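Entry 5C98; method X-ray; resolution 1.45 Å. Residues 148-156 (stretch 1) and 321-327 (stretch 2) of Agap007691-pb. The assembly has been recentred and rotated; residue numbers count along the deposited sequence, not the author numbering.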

# COMPACT_ATOMS: atom_id res chain seq x y z
N ASN A 148 -11.21 -12.91 0.27
CA ASN A 148 -12.34 -11.98 0.37
C ASN A 148 -11.84 -10.57 0.71
O ASN A 148 -12.20 -9.97 1.72
N THR A 149 -10.98 -10.07 -0.17
CA THR A 149 -10.25 -8.83 0.08
C THR A 149 -10.51 -7.80 -1.01
O THR A 149 -9.75 -6.83 -1.13
N GLU A 150 -11.57 -7.98 -1.78
CA GLU A 150 -12.00 -7.03 -2.80
C GLU A 150 -11.04 -6.92 -3.97
O GLU A 150 -11.08 -5.93 -4.70
N ILE A 151 -10.20 -7.93 -4.20
CA ILE A 151 -9.26 -7.96 -5.34
C ILE A 151 -9.49 -9.30 -6.03
O ILE A 151 -8.92 -10.32 -5.63
N GLU A 152 -10.31 -9.30 -7.08
CA GLU A 152 -10.69 -10.52 -7.77
C GLU A 152 -9.79 -10.85 -8.95
O GLU A 152 -9.84 -11.98 -9.45
N ASP A 153 -8.98 -9.90 -9.41
CA ASP A 153 -8.05 -10.11 -10.52
C ASP A 153 -6.71 -9.52 -10.10
O ASP A 153 -6.26 -8.48 -10.58
N PHE A 154 -6.06 -10.21 -9.17
CA PHE A 154 -4.85 -9.67 -8.57
C PHE A 154 -3.75 -9.43 -9.61
O PHE A 154 -3.05 -8.41 -9.55
N ILE A 155 -3.55 -10.37 -10.54
CA ILE A 155 -2.49 -10.29 -11.54
C ILE A 155 -3.03 -10.85 -12.84
O ILE A 155 -4.04 -11.55 -12.88
N GLY A 156 -2.32 -10.51 -13.93
CA GLY A 156 -2.51 -11.15 -15.21
C GLY A 156 -1.39 -12.15 -15.47
O GLY A 156 -0.37 -12.18 -14.79
N PHE A 321 8.09 -9.11 -7.75
CA PHE A 321 7.34 -8.73 -6.54
C PHE A 321 6.27 -7.75 -7.01
O PHE A 321 6.61 -6.65 -7.44
N ILE A 322 5.01 -8.17 -6.97
CA ILE A 322 3.86 -7.36 -7.35
C ILE A 322 3.01 -7.10 -6.12
O ILE A 322 2.77 -8.00 -5.32
N GLN A 323 2.52 -5.87 -6.02
CA GLN A 323 1.58 -5.47 -4.98
C GLN A 323 0.27 -5.01 -5.61
O GLN A 323 0.26 -4.43 -6.69
N HIS A 324 -0.84 -5.28 -4.93
CA HIS A 324 -2.15 -4.80 -5.35
C HIS A 324 -2.88 -4.30 -4.13
O HIS A 324 -2.97 -5.01 -3.12
N CYS A 325 -3.33 -3.05 -4.18
CA CYS A 325 -3.94 -2.40 -3.04
C CYS A 325 -5.34 -1.95 -3.38
O CYS A 325 -5.65 -1.65 -4.54
N TYR A 326 -6.18 -1.88 -2.36
CA TYR A 326 -7.57 -1.48 -2.49
C TYR A 326 -7.96 -0.56 -1.35
O TYR A 326 -7.57 -0.78 -0.20
N LEU A 327 -8.75 0.46 -1.68
CA LEU A 327 -9.39 1.37 -0.74
C LEU A 327 -10.67 1.88 -1.39
O LEU A 327 -10.67 2.18 -2.58

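Stretch 2 is a β-strand that runs on at both ends, and the alternation of its side chains sets the pattern of the contact. Ile322, His324 and Tyr326 direct their CA-to-CB bonds toward the irregular segment 148-156, whereas Gln323 and Cys325 point away. Together the two stretches bury 431 Å² of surface.

Phe321, at the start, lies out of reach of the other segment. Ile322 follows in the m,m rotamer; its CB points toward stretch 1, although the end of its side chain leads away. Ile322 CG2 makes the closest side-chain contacts, 3.9 Å from Ile155 CG2 (Ile155 has chi1 p, chi2 t) and 4.3 Å from Phe154 CE1. The carbonyl oxygen of Ile322 sits at the edge of the Phe154 ring, 4.2 Å from Phe154 CE1. Gln323, with chi1 and chi2 both t, turns its side chain to the other side of the strand, where its amide group is hydrogen-bonded elsewhere in the structure; toward stretch 1 it offers little more than its backbone, with Gln323 C 4.3 Å from Phe154 CZ.

His324 is the centre of the interface and has the largest area covered by the other stretch. Its chi1 of -149° falls between the usual wells. In this pose His324 ND1 donates a hydrogen bond to Phe154 O, at 2.8 Å and with an N-H...O angle of 158°; the acceptor lies near the imidazole plane, and the angle is close to linear. This is the one hydrogen bond across the stretches. Ile151 (m,t) lies over one face of the imidazole, its CG2 3.9 Å from the His324 ring centroid, almost on the normal. Ile151 CD1 also reaches the strand backbone, 3.5 Å from His324 O. Phe154, whose chi1 is t, starts sideways but brings its ring nearer the strand. His324 CB lies over one face of the Phe154 ring, 3.4 Å from Phe154 CE2, and the imidazole turns its edge toward the phenyl face, with the planes inclined at 54°.

After Cys325, whose chi1 is m, Tyr326 takes the t rotamer, and one face of its ring lies against Glu150. Glu150 (chi1 and chi2 both m) points its CB toward the strand and sets it over the phenol face, 3.6 Å from the Tyr326 ring centroid, so that the aliphatic base of this acidic side chain makes the CH-pi contact. Ile151 CG1 adds an apolar contact at 4.3 Å from Tyr326 CB.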

# COMPACT_ATOMS: atom_id res chain seq x y z
CB ASN A 148 -13.38 -12.47 1.37
CG ASN A 148 -14.72 -11.79 1.19
OD1 ASN A 148 -15.03 -11.26 0.12
ND2 ASN A 148 -15.52 -11.80 2.25
CB THR A 149 -8.77 -9.13 0.21
OG1 THR A 149 -8.14 -8.03 0.90
CG2 THR A 149 -8.12 -9.39 -1.17
CB GLU A 150 -12.30 -5.64 -2.21
CG GLU A 150 -13.51 -5.60 -1.31
CD GLU A 150 -14.75 -6.11 -2.01
OE1 GLU A 150 -15.10 -5.56 -3.08
OE2 GLU A 150 -15.35 -7.09 -1.52
CB ILE A 151 -7.79 -7.80 -4.92
CG1 ILE A 151 -7.56 -6.48 -4.21
CG2 ILE A 151 -6.89 -7.84 -6.16
CD1 ILE A 151 -6.18 -6.34 -3.60
CB GLU A 152 -12.15 -10.44 -8.24
CG GLU A 152 -13.15 -10.27 -7.11
CD GLU A 152 -13.26 -11.51 -6.23
OE1 GLU A 152 -13.63 -12.58 -6.76
OE2 GLU A 152 -12.96 -11.41 -5.02
CB ASP A 153 -8.56 -9.48 -11.81
CG ASP A 153 -9.48 -10.40 -12.58
OD1 ASP A 153 -8.96 -11.27 -13.31
OD2 ASP A 153 -10.71 -10.26 -12.44
CB PHE A 154 -4.41 -10.63 -7.45
CG PHE A 154 -3.33 -10.07 -6.59
CD1 PHE A 154 -2.04 -10.07 -7.03
CD2 PHE A 154 -3.61 -9.53 -5.35
CE1 PHE A 154 -1.03 -9.53 -6.28
CE2 PHE A 154 -2.57 -9.01 -4.58
CZ PHE A 154 -1.30 -9.01 -5.05
CB ILE A 155 -1.16 -11.03 -11.21
CG1 ILE A 155 -1.44 -12.43 -10.66
CG2 ILE A 155 -0.26 -10.21 -10.27
CD1 ILE A 155 -0.26 -13.38 -10.85
CB PHE A 321 8.27 -8.09 -5.51
CG PHE A 321 7.61 -7.76 -4.18
CD1 PHE A 321 6.31 -8.17 -3.90
CD2 PHE A 321 8.29 -7.02 -3.23
CE1 PHE A 321 5.70 -7.86 -2.66
CE2 PHE A 321 7.68 -6.71 -2.02
CZ PHE A 321 6.40 -7.13 -1.74
CB ILE A 322 3.02 -8.07 -8.44
CG1 ILE A 322 3.85 -8.29 -9.71
CG2 ILE A 322 1.76 -7.29 -8.74
CD1 ILE A 322 4.35 -7.03 -10.38
CB GLN A 323 2.13 -4.35 -4.11
CG GLN A 323 1.24 -3.94 -2.97
CD GLN A 323 1.93 -3.00 -2.00
OE1 GLN A 323 2.17 -1.83 -2.28
NE2 GLN A 323 2.26 -3.53 -0.83
CB HIS A 324 -2.94 -5.93 -6.03
CG HIS A 324 -3.89 -5.48 -7.09
ND1 HIS A 324 -4.03 -6.16 -8.29
CD2 HIS A 324 -4.76 -4.46 -7.14
CE1 HIS A 324 -4.95 -5.57 -9.02
NE2 HIS A 324 -5.41 -4.52 -8.36
CB CYS A 325 -3.15 -1.18 -2.62
SG CYS A 325 -1.55 -1.60 -1.83
CB TYR A 326 -8.46 -2.71 -2.43
CG TYR A 326 -9.96 -2.42 -2.40
CD1 TYR A 326 -10.66 -2.13 -3.55
CD2 TYR A 326 -10.66 -2.43 -1.20
CE1 TYR A 326 -12.06 -1.84 -3.52
CE2 TYR A 326 -12.03 -2.15 -1.15
CZ TYR A 326 -12.72 -1.88 -2.31
OH TYR A 326 -14.10 -1.62 -2.28
CB LEU A 327 -8.49 2.58 -0.46
CG LEU A 327 -9.13 3.73 0.32
CD1 LEU A 327 -9.43 3.33 1.78
CD2 LEU A 327 -8.22 4.92 0.31